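Local coordinates for protein serine-tRNA ligase (Naegleria fowleri, PDB 6BLJ) that probably charges tRNA(Ser) with serine at the expense of ATP, as a cytoplasmic class II aminoacyl-tRNA synthetase, and holds AMP here, at residues A282-P287 and F333-Q338; R314-A319 and I327-Q332; A362-L367 and T444-S449. All coordinates share one frame; numbering follows the deposited sequence.

Interaction 1 (A282-P287 and F333-Q338); sequences ATSEQP and FEKIEQ. With AMP (adenosine monophosphate), chain D.
In the active site of this class II synthetase, Lys335 on the second strand of motif 2 meets Thr283 of the Thr-Ser-Glu turn, which probably corresponds to the Thr-Xaa-Glu loop that meets the amino acid in related seryl-tRNA synthetases. CG of Lys335 is anti to the backbone N, and bends at chi3 (61°) and chi4 (52°) curl the chain round so that NZ donates to Thr283 OG1 at 2.8 Å. The same oxygen accepts from Glu285 N at 3.2 Å, a nearly straight capping bond (167°) at the turn that leads into the helix. Glu337, two residues along the strand and therefore on the same face, makes a salt bridge from OE1 to Lys335 NZ, 2.9 Å long and met from above the carboxylate plane. Its CB packs against Ser284 OG at 3.4 Å. One water lies 2.8 Å from Glu337 OE2, to which it probably donates, and also bonds to Thr283 OG1; a second accepts from Ser284 N and donates to Lys335 O. Two residues before Lys335, Phe333 sets one ring face against the adenine, with CZ 3.5 Å from AMP C4. Asn442 of strand 436-447 gives Glu337 OE2 another partner. With two donors on Thr283 OG1, the polar network ties the turn to the strand and holds the ammonium group between Thr283 and Glu337, while CD of the lysine passes 3.8 Å from AMP O4'.

Interaction 2 (R314-A319 and I327-Q332); sequences RKEVGA and IFRVHQ. With AMP (adenosine monophosphate), chain D.
Arg314 and His331 make the close-packed part of this contact, which joins the two limbs of the motif 2 loop, the adenylate-binding hairpin of class II synthetases. Their backbones are joined by Arg314 N to His331 O (3.0 Å). In return the imidazole swings back, and ND1 donates to Arg314 O at 2.8 Å, with the acceptor only 2° out of the ring plane. The partly exposed side is looser: Glu316 OE1 takes a salt bridge from Arg329 NH1 (3.0 Å) with carboxylate and guanidinium planes 46° apart, and Ala319 CB merely rests on Arg329 CD at 3.8 Å. Asp323 draws NH2 of that arginine as a further ion pair. AMP lies against both segments. Its N1 accepts from Val330 N at 2.9 Å, while N6 donates to both Val330 O and Glu316 OE2, a pattern that reads the adenine edge. Arg314 grips the phosphate in the plane of its guanidinium, NH1 to O1P (2.9 Å) and NH2 to O2P (2.9 Å), both bonds nearly straight. Phe328 is covered by Arg450 of helix 448-458 in a cation-pi contact, and both segments lie in the connection between antiparallel strands 304-313 and 332-342.

Interaction 3 (A362-L367 and T444-S449); sequences AFYQSL and TLTATS. With AMP (adenosine monophosphate), chain D.
With CG anti to the backbone N (chi1 -174°), Phe363 extends from helix 348-366 onto Leu445, whereas Tyr364, its CG anti to the carbonyl carbon (chi1 -70°), carries its hydroxyl to the same strand. That strand, 436-447, runs into helix 448-458 as the strand-helix unit of motif 3, and Leu445 and Thr446 form a classic beta bulge opposite Ile336. Leu445 CD2 sits over one face of the Phe363 ring, 4.2 Å from its centroid and 19° off the normal, a CH-pi contact. CD1 of the same leucine touches Phe363 CB at 3.9 Å, and Thr446 CB comes to 3.7 Å from Phe363 CE2. Within the helix, the edge of Phe363 is directed at the face of Tyr364, CD2 lying 3.8 Å above that ring near its centre. Helix 220-238 lines the site too, through Tyr231 and Phe235 against Phe363 and Ala232 against the bulge. Past the bulge, Ala447 CB abuts the ribose, 3.5 Å from AMP C1', so the packed strand carries part of the nucleotide pocket on its other side. Tyr364 OH donates in plane to a lone pair of Leu445 O at 2.7 Å and accepts from a water that in turn accepts from Ala447 N at 2.9 Å.

The three contacts lie within the class II catalytic core, all touching AMP. Centre to centre, interaction 1 is about 15 Å from interaction 2 and 14 Å from interaction 3, while interactions 2 and 3 are about 20 Å apart. Along the chain interaction 2 is nested in the loop closed by interaction 1, and interaction 3 follows. Strands 332-342 and 436-447 are antiparallel neighbours in one sheet: Ile336 N and Thr446 O, 2.8 Å apart, probably join interactions 1 and 3. Ala282 O and Arg314 NE similarly link interactions 1 and 2, and Ile327 O and Ser449 OG link 2 and 3. The nucleotide pocket thus draws on elements of motifs 2 and 3.

Interaction 1 (A282-P287 and F333-Q338)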
# COMPACT_ATOMS: atom_id res chain seq x y z
N ALA A 282 6.19 7.91 12.00
CA ALA A 282 6.25 9.20 11.31
C ALA A 282 6.63 10.34 12.25
O ALA A 282 7.05 11.40 11.76
CB ALA A 282 4.89 9.52 10.66
N THR A 283 6.57 10.13 13.56
CA THR A 283 6.80 11.16 14.57
C THR A 283 6.85 10.47 15.93
O THR A 283 6.11 9.52 16.17
CB THR A 283 5.70 12.25 14.54
OG1 THR A 283 5.78 13.06 15.72
CG2 THR A 283 4.28 11.64 14.45
N SER A 284 7.72 10.96 16.83
CA SER A 284 7.78 10.37 18.17
C SER A 284 6.46 10.54 18.91
O SER A 284 6.25 9.86 19.93
CB SER A 284 8.92 10.97 19.00
OG SER A 284 8.77 12.38 19.16
N GLU A 285 5.57 11.40 18.43
CA GLU A 285 4.28 11.55 19.09
C GLU A 285 3.49 10.23 19.08
O GLU A 285 2.73 9.95 20.02
CB GLU A 285 3.50 12.67 18.40
CG GLU A 285 2.13 12.89 18.94
CD GLU A 285 1.09 12.51 17.94
OE1 GLU A 285 1.11 13.10 16.83
OE2 GLU A 285 0.29 11.61 18.25
N GLN A 286 3.67 9.41 18.04
CA GLN A 286 2.96 8.14 17.96
C GLN A 286 3.37 7.16 19.06
O GLN A 286 2.48 6.65 19.77
CB GLN A 286 3.12 7.55 16.55
CG GLN A 286 2.29 8.33 15.49
CD GLN A 286 2.76 8.09 14.05
OE1 GLN A 286 3.88 7.61 13.81
NE2 GLN A 286 1.90 8.41 13.09
N PRO A 287 4.66 6.84 19.26
CA PRO A 287 4.99 5.94 20.38
C PRO A 287 4.81 6.58 21.75
O PRO A 287 4.49 5.88 22.72
CB PRO A 287 6.47 5.57 20.13
CG PRO A 287 7.01 6.72 19.30
CD PRO A 287 5.84 7.10 18.41
N PHE A 333 14.17 11.94 8.73
CA PHE A 333 14.68 13.14 9.39
C PHE A 333 14.53 12.99 10.91
O PHE A 333 13.68 12.23 11.40
CB PHE A 333 13.94 14.40 8.89
CG PHE A 333 12.44 14.37 9.12
CD1 PHE A 333 11.60 13.73 8.22
CD2 PHE A 333 11.88 14.97 10.24
CE1 PHE A 333 10.21 13.71 8.42
CE2 PHE A 333 10.50 14.94 10.45
CZ PHE A 333 9.66 14.31 9.52
N GLU A 334 15.38 13.71 11.65
CA GLU A 334 15.26 13.73 13.11
C GLU A 334 14.36 14.87 13.54
O GLU A 334 14.33 15.94 12.91
CB GLU A 334 16.62 13.85 13.81
CG GLU A 334 17.43 12.57 13.80
CD GLU A 334 17.97 12.22 12.41
OE1 GLU A 334 18.63 13.09 11.79
OE2 GLU A 334 17.77 11.07 11.96
N LYS A 335 13.61 14.64 14.62
CA LYS A 335 12.69 15.66 15.10
C LYS A 335 12.62 15.63 16.63
O LYS A 335 12.48 14.55 17.23
CB LYS A 335 11.29 15.49 14.48
CG LYS A 335 10.29 16.57 14.96
CD LYS A 335 8.99 16.61 14.13
CE LYS A 335 8.19 15.31 14.15
NZ LYS A 335 7.90 14.81 15.53
N ILE A 336 12.72 16.80 17.24
CA ILE A 336 12.49 16.97 18.67
C ILE A 336 11.08 17.50 18.84
O ILE A 336 10.71 18.52 18.24
CB ILE A 336 13.51 17.94 19.29
CG1 ILE A 336 14.95 17.54 18.93
CG2 ILE A 336 13.28 18.06 20.81
CD1 ILE A 336 15.35 16.15 19.34
N GLU A 337 10.29 16.80 19.65
CA GLU A 337 8.85 16.97 19.75
C GLU A 337 8.45 17.31 21.18
O GLU A 337 8.98 16.73 22.14
CB GLU A 337 8.15 15.67 19.28
CG GLU A 337 6.62 15.71 19.29
CD GLU A 337 6.04 16.43 18.07
OE1 GLU A 337 6.83 16.89 17.20
OE2 GLU A 337 4.80 16.50 17.96
N GLN A 338 7.55 18.29 21.33
CA GLN A 338 6.86 18.53 22.59
C GLN A 338 5.60 17.67 22.65
O GLN A 338 4.82 17.66 21.69
CB GLN A 338 6.45 19.99 22.76
CG GLN A 338 7.56 21.03 22.70
CD GLN A 338 6.98 22.45 22.80
OE1 GLN A 338 6.59 22.88 23.87
NE2 GLN A 338 6.90 23.15 21.68
P AMP D . 3.67 17.25 10.78
O1P AMP D . 3.19 16.87 9.38
O2P AMP D . 3.80 16.19 11.80
O3P AMP D . 2.84 18.43 11.27
O5' AMP D . 5.14 17.83 10.58
C5' AMP D . 5.86 18.43 11.65
C4' AMP D . 7.11 19.10 11.14
O4' AMP D . 8.07 18.09 10.71
C3' AMP D . 6.93 19.99 9.93
O3' AMP D . 6.48 21.29 10.28
C2' AMP D . 8.30 19.98 9.29
O2' AMP D . 9.17 20.86 9.97
C1' AMP D . 8.76 18.55 9.57
N9 AMP D . 8.48 17.62 8.44
C8 AMP D . 7.27 17.05 8.13
N7 AMP D . 7.30 16.26 7.09
C5 AMP D . 8.63 16.30 6.68
C6 AMP D . 9.31 15.68 5.62
N6 AMP D . 8.75 14.80 4.77
N1 AMP D . 10.63 15.96 5.47
C2 AMP D . 11.21 16.79 6.34
N3 AMP D . 10.67 17.42 7.39
C4 AMP D . 9.37 17.14 7.50
O HOH W 1 3.78 14.84 15.94
O HOH W 2 10.39 12.76 16.81

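Interaction 2 (R314-A319 and I327-Q332)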
# COMPACT_ATOMS: atom_id res chain seq x y z
N ARG A 314 8.67 8.94 6.58
CA ARG A 314 7.42 9.29 5.92
C ARG A 314 7.51 8.96 4.44
O ARG A 314 8.42 9.42 3.75
CB ARG A 314 7.10 10.76 6.13
CG ARG A 314 6.92 11.09 7.60
CD ARG A 314 6.31 12.42 7.79
NE ARG A 314 6.20 12.75 9.20
CZ ARG A 314 5.45 13.74 9.65
NH1 ARG A 314 4.75 14.48 8.78
NH2 ARG A 314 5.42 14.00 10.95
N LYS A 315 6.53 8.20 3.94
CA LYS A 315 6.55 7.78 2.55
C LYS A 315 6.28 8.96 1.60
O LYS A 315 6.75 8.94 0.47
CB LYS A 315 5.52 6.67 2.32
CG LYS A 315 5.82 5.37 3.08
CD LYS A 315 4.98 4.22 2.53
CE LYS A 315 3.49 4.55 2.64
NZ LYS A 315 2.66 3.34 2.46
N GLU A 316 5.54 9.97 2.05
CA GLU A 316 5.26 11.16 1.23
C GLU A 316 4.64 10.78 -0.12
O GLU A 316 4.92 11.39 -1.15
CB GLU A 316 6.52 12.01 1.01
CG GLU A 316 7.12 12.56 2.31
CD GLU A 316 6.20 13.55 2.97
OE1 GLU A 316 5.57 14.32 2.22
OE2 GLU A 316 6.11 13.55 4.22
N VAL A 317 3.78 9.76 -0.10
CA VAL A 317 3.19 9.29 -1.36
C VAL A 317 2.37 10.40 -2.02
O VAL A 317 2.38 10.53 -3.25
CB VAL A 317 2.35 8.02 -1.12
CG1 VAL A 317 1.55 7.66 -2.39
CG2 VAL A 317 3.28 6.87 -0.80
N GLY A 318 1.64 11.19 -1.24
CA GLY A 318 0.87 12.27 -1.82
C GLY A 318 1.69 13.44 -2.37
O GLY A 318 1.11 14.30 -3.05
N ALA A 319 2.99 13.50 -2.10
CA ALA A 319 3.77 14.69 -2.40
C ALA A 319 4.82 14.46 -3.47
O ALA A 319 5.76 15.26 -3.59
CB ALA A 319 4.44 15.23 -1.13
N ILE A 327 16.92 18.73 1.22
CA ILE A 327 16.47 17.96 2.38
C ILE A 327 15.31 18.66 3.11
O ILE A 327 15.09 18.42 4.31
CB ILE A 327 17.65 17.65 3.32
CG1 ILE A 327 18.22 18.91 3.98
CG2 ILE A 327 18.76 16.95 2.50
CD1 ILE A 327 19.41 18.58 4.93
N PHE A 328 14.58 19.53 2.41
CA PHE A 328 13.39 20.18 2.96
C PHE A 328 12.26 19.17 3.18
O PHE A 328 11.56 19.21 4.20
CB PHE A 328 12.95 21.30 2.02
CG PHE A 328 11.70 22.01 2.44
CD1 PHE A 328 10.46 21.51 2.09
CD2 PHE A 328 11.77 23.22 3.14
CE1 PHE A 328 9.28 22.18 2.46
CE2 PHE A 328 10.60 23.90 3.49
CZ PHE A 328 9.36 23.38 3.16
N ARG A 329 12.02 18.30 2.20
CA ARG A 329 11.02 17.24 2.31
C ARG A 329 11.69 15.93 1.95
O ARG A 329 12.01 15.70 0.78
CB ARG A 329 9.82 17.51 1.38
CG ARG A 329 8.74 16.44 1.47
CD ARG A 329 7.64 16.68 0.44
NE ARG A 329 7.01 17.98 0.61
CZ ARG A 329 6.04 18.24 1.48
NH1 ARG A 329 5.57 17.27 2.27
NH2 ARG A 329 5.54 19.47 1.57
N VAL A 330 11.87 15.07 2.95
CA VAL A 330 12.59 13.82 2.80
C VAL A 330 11.76 12.69 3.42
O VAL A 330 10.70 12.94 4.00
CB VAL A 330 13.99 13.89 3.44
CG1 VAL A 330 14.91 14.80 2.62
CG2 VAL A 330 13.89 14.42 4.88
N HIS A 331 12.24 11.45 3.27
CA HIS A 331 11.62 10.29 3.90
C HIS A 331 12.16 10.01 5.29
O HIS A 331 11.57 9.20 6.01
CB HIS A 331 11.82 9.03 3.05
CG HIS A 331 11.26 9.13 1.67
ND1 HIS A 331 9.91 9.31 1.42
CD2 HIS A 331 11.86 9.04 0.46
CE1 HIS A 331 9.71 9.34 0.11
NE2 HIS A 331 10.88 9.19 -0.49
N GLN A 332 13.27 10.65 5.68
CA GLN A 332 13.99 10.34 6.91
C GLN A 332 14.56 11.62 7.50
O GLN A 332 15.37 12.30 6.85
CB GLN A 332 15.11 9.33 6.61
CG GLN A 332 16.04 9.00 7.76
CD GLN A 332 17.26 8.21 7.28
OE1 GLN A 332 17.14 7.25 6.52
NE2 GLN A 332 18.44 8.65 7.68
P AMP D . 3.67 17.25 10.78
O1P AMP D . 3.19 16.87 9.38
O2P AMP D . 3.80 16.19 11.80
O3P AMP D . 2.84 18.43 11.27
O5' AMP D . 5.14 17.83 10.58
C5' AMP D . 5.86 18.43 11.65
C4' AMP D . 7.11 19.10 11.14
O4' AMP D . 8.07 18.09 10.71
C3' AMP D . 6.93 19.99 9.93
O3' AMP D . 6.48 21.29 10.28
C2' AMP D . 8.30 19.98 9.29
O2' AMP D . 9.17 20.86 9.97
C1' AMP D . 8.76 18.55 9.57
N9 AMP D . 8.48 17.62 8.44
C8 AMP D . 7.27 17.05 8.13
N7 AMP D . 7.30 16.26 7.09
C5 AMP D . 8.63 16.30 6.68
C6 AMP D . 9.31 15.68 5.62
N6 AMP D . 8.75 14.80 4.77
N1 AMP D . 10.63 15.96 5.47
C2 AMP D . 11.21 16.79 6.34
N3 AMP D . 10.67 17.42 7.39
C4 AMP D . 9.37 17.14 7.50

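Interaction 3 (A362-L367 and T444-S449)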
# COMPACT_ATOMS: atom_id res chain seq x y z
N ALA A 362 9.93 30.85 21.21
CA ALA A 362 11.18 31.20 21.90
C ALA A 362 12.36 30.45 21.31
O ALA A 362 13.47 30.99 21.22
CB ALA A 362 11.06 30.90 23.40
N PHE A 363 12.15 29.21 20.87
CA PHE A 363 13.24 28.46 20.27
C PHE A 363 13.75 29.14 19.00
O PHE A 363 14.95 29.38 18.85
CB PHE A 363 12.80 27.02 19.98
CG PHE A 363 13.92 26.13 19.48
CD1 PHE A 363 14.89 25.66 20.35
CD2 PHE A 363 13.99 25.75 18.15
CE1 PHE A 363 15.91 24.83 19.90
CE2 PHE A 363 15.01 24.91 17.69
CZ PHE A 363 15.98 24.47 18.58
N TYR A 364 12.83 29.47 18.07
CA TYR A 364 13.26 30.07 16.81
C TYR A 364 13.73 31.51 16.99
O TYR A 364 14.64 31.95 16.26
CB TYR A 364 12.15 29.95 15.76
CG TYR A 364 12.04 28.49 15.37
CD1 TYR A 364 13.00 27.92 14.53
CD2 TYR A 364 11.07 27.66 15.93
CE1 TYR A 364 12.97 26.57 14.22
CE2 TYR A 364 11.02 26.29 15.61
CZ TYR A 364 11.98 25.77 14.76
OH TYR A 364 11.97 24.44 14.43
N GLN A 365 13.15 32.26 17.93
CA GLN A 365 13.75 33.55 18.25
C GLN A 365 15.20 33.37 18.70
O GLN A 365 16.07 34.15 18.31
CB GLN A 365 12.95 34.29 19.31
CG GLN A 365 11.58 34.77 18.86
CD GLN A 365 10.72 35.16 20.05
OE1 GLN A 365 11.24 35.53 21.09
NE2 GLN A 365 9.40 35.05 19.90
N SER A 366 15.48 32.36 19.53
CA SER A 366 16.85 32.18 19.99
C SER A 366 17.79 31.85 18.83
O SER A 366 18.98 32.14 18.90
CB SER A 366 16.96 31.10 21.07
OG SER A 366 16.90 29.79 20.52
N LEU A 367 17.27 31.24 17.77
CA LEU A 367 18.06 30.93 16.58
C LEU A 367 18.14 32.10 15.60
O LEU A 367 18.85 31.99 14.60
CB LEU A 367 17.48 29.70 15.85
CG LEU A 367 17.68 28.37 16.59
CD1 LEU A 367 16.82 27.31 15.96
CD2 LEU A 367 19.16 27.95 16.53
N THR A 444 5.76 20.24 17.33
CA THR A 444 7.16 20.26 16.93
C THR A 444 7.95 21.26 17.77
O THR A 444 7.47 22.35 18.05
CB THR A 444 7.30 20.70 15.47
OG1 THR A 444 6.24 20.16 14.68
CG2 THR A 444 8.69 20.31 14.93
N LEU A 445 9.15 20.87 18.17
CA LEU A 445 10.16 21.88 18.48
C LEU A 445 11.03 22.12 17.26
O LEU A 445 11.02 23.22 16.70
CB LEU A 445 11.03 21.50 19.69
CG LEU A 445 11.83 22.71 20.21
CD1 LEU A 445 10.89 23.74 20.90
CD2 LEU A 445 12.94 22.34 21.16
N THR A 446 11.76 21.10 16.80
CA THR A 446 12.53 21.25 15.58
C THR A 446 12.66 19.92 14.85
O THR A 446 13.06 18.91 15.44
CB THR A 446 13.91 21.87 15.87
OG1 THR A 446 14.67 21.99 14.66
CG2 THR A 446 14.73 21.05 16.87
N ALA A 447 12.32 19.93 13.57
CA ALA A 447 12.68 18.88 12.63
C ALA A 447 13.95 19.35 11.92
O ALA A 447 13.94 20.38 11.24
CB ALA A 447 11.54 18.63 11.64
N THR A 448 15.06 18.62 12.11
CA THR A 448 16.34 19.29 11.92
C THR A 448 16.73 19.48 10.46
O THR A 448 17.35 20.49 10.14
CB THR A 448 17.45 18.57 12.71
OG1 THR A 448 17.57 17.21 12.26
CG2 THR A 448 17.13 18.59 14.22
N SER A 449 16.38 18.56 9.55
CA SER A 449 16.80 18.76 8.15
C SER A 449 16.15 20.01 7.55
O SER A 449 16.83 20.80 6.87
CB SER A 449 16.53 17.50 7.31
OG SER A 449 15.17 17.37 6.88
P AMP D . 3.67 17.25 10.78
O1P AMP D . 3.19 16.87 9.38
O2P AMP D . 3.80 16.19 11.80
O3P AMP D . 2.84 18.43 11.27
O5' AMP D . 5.14 17.83 10.58
C5' AMP D . 5.86 18.43 11.65
C4' AMP D . 7.11 19.10 11.14
O4' AMP D . 8.07 18.09 10.71
C3' AMP D . 6.93 19.99 9.93
O3' AMP D . 6.48 21.29 10.28
C2' AMP D . 8.30 19.98 9.29
O2' AMP D . 9.17 20.86 9.97
C1' AMP D . 8.76 18.55 9.57
N9 AMP D . 8.48 17.62 8.44
C8 AMP D . 7.27 17.05 8.13
N7 AMP D . 7.30 16.26 7.09
C5 AMP D . 8.63 16.30 6.68
C6 AMP D . 9.31 15.68 5.62
N6 AMP D . 8.75 14.80 4.77
N1 AMP D . 10.63 15.96 5.47
C2 AMP D . 11.21 16.79 6.34
N3 AMP D . 10.67 17.42 7.39
C4 AMP D . 9.37 17.14 7.50
O HOH W 3 11.39 22.45 12.49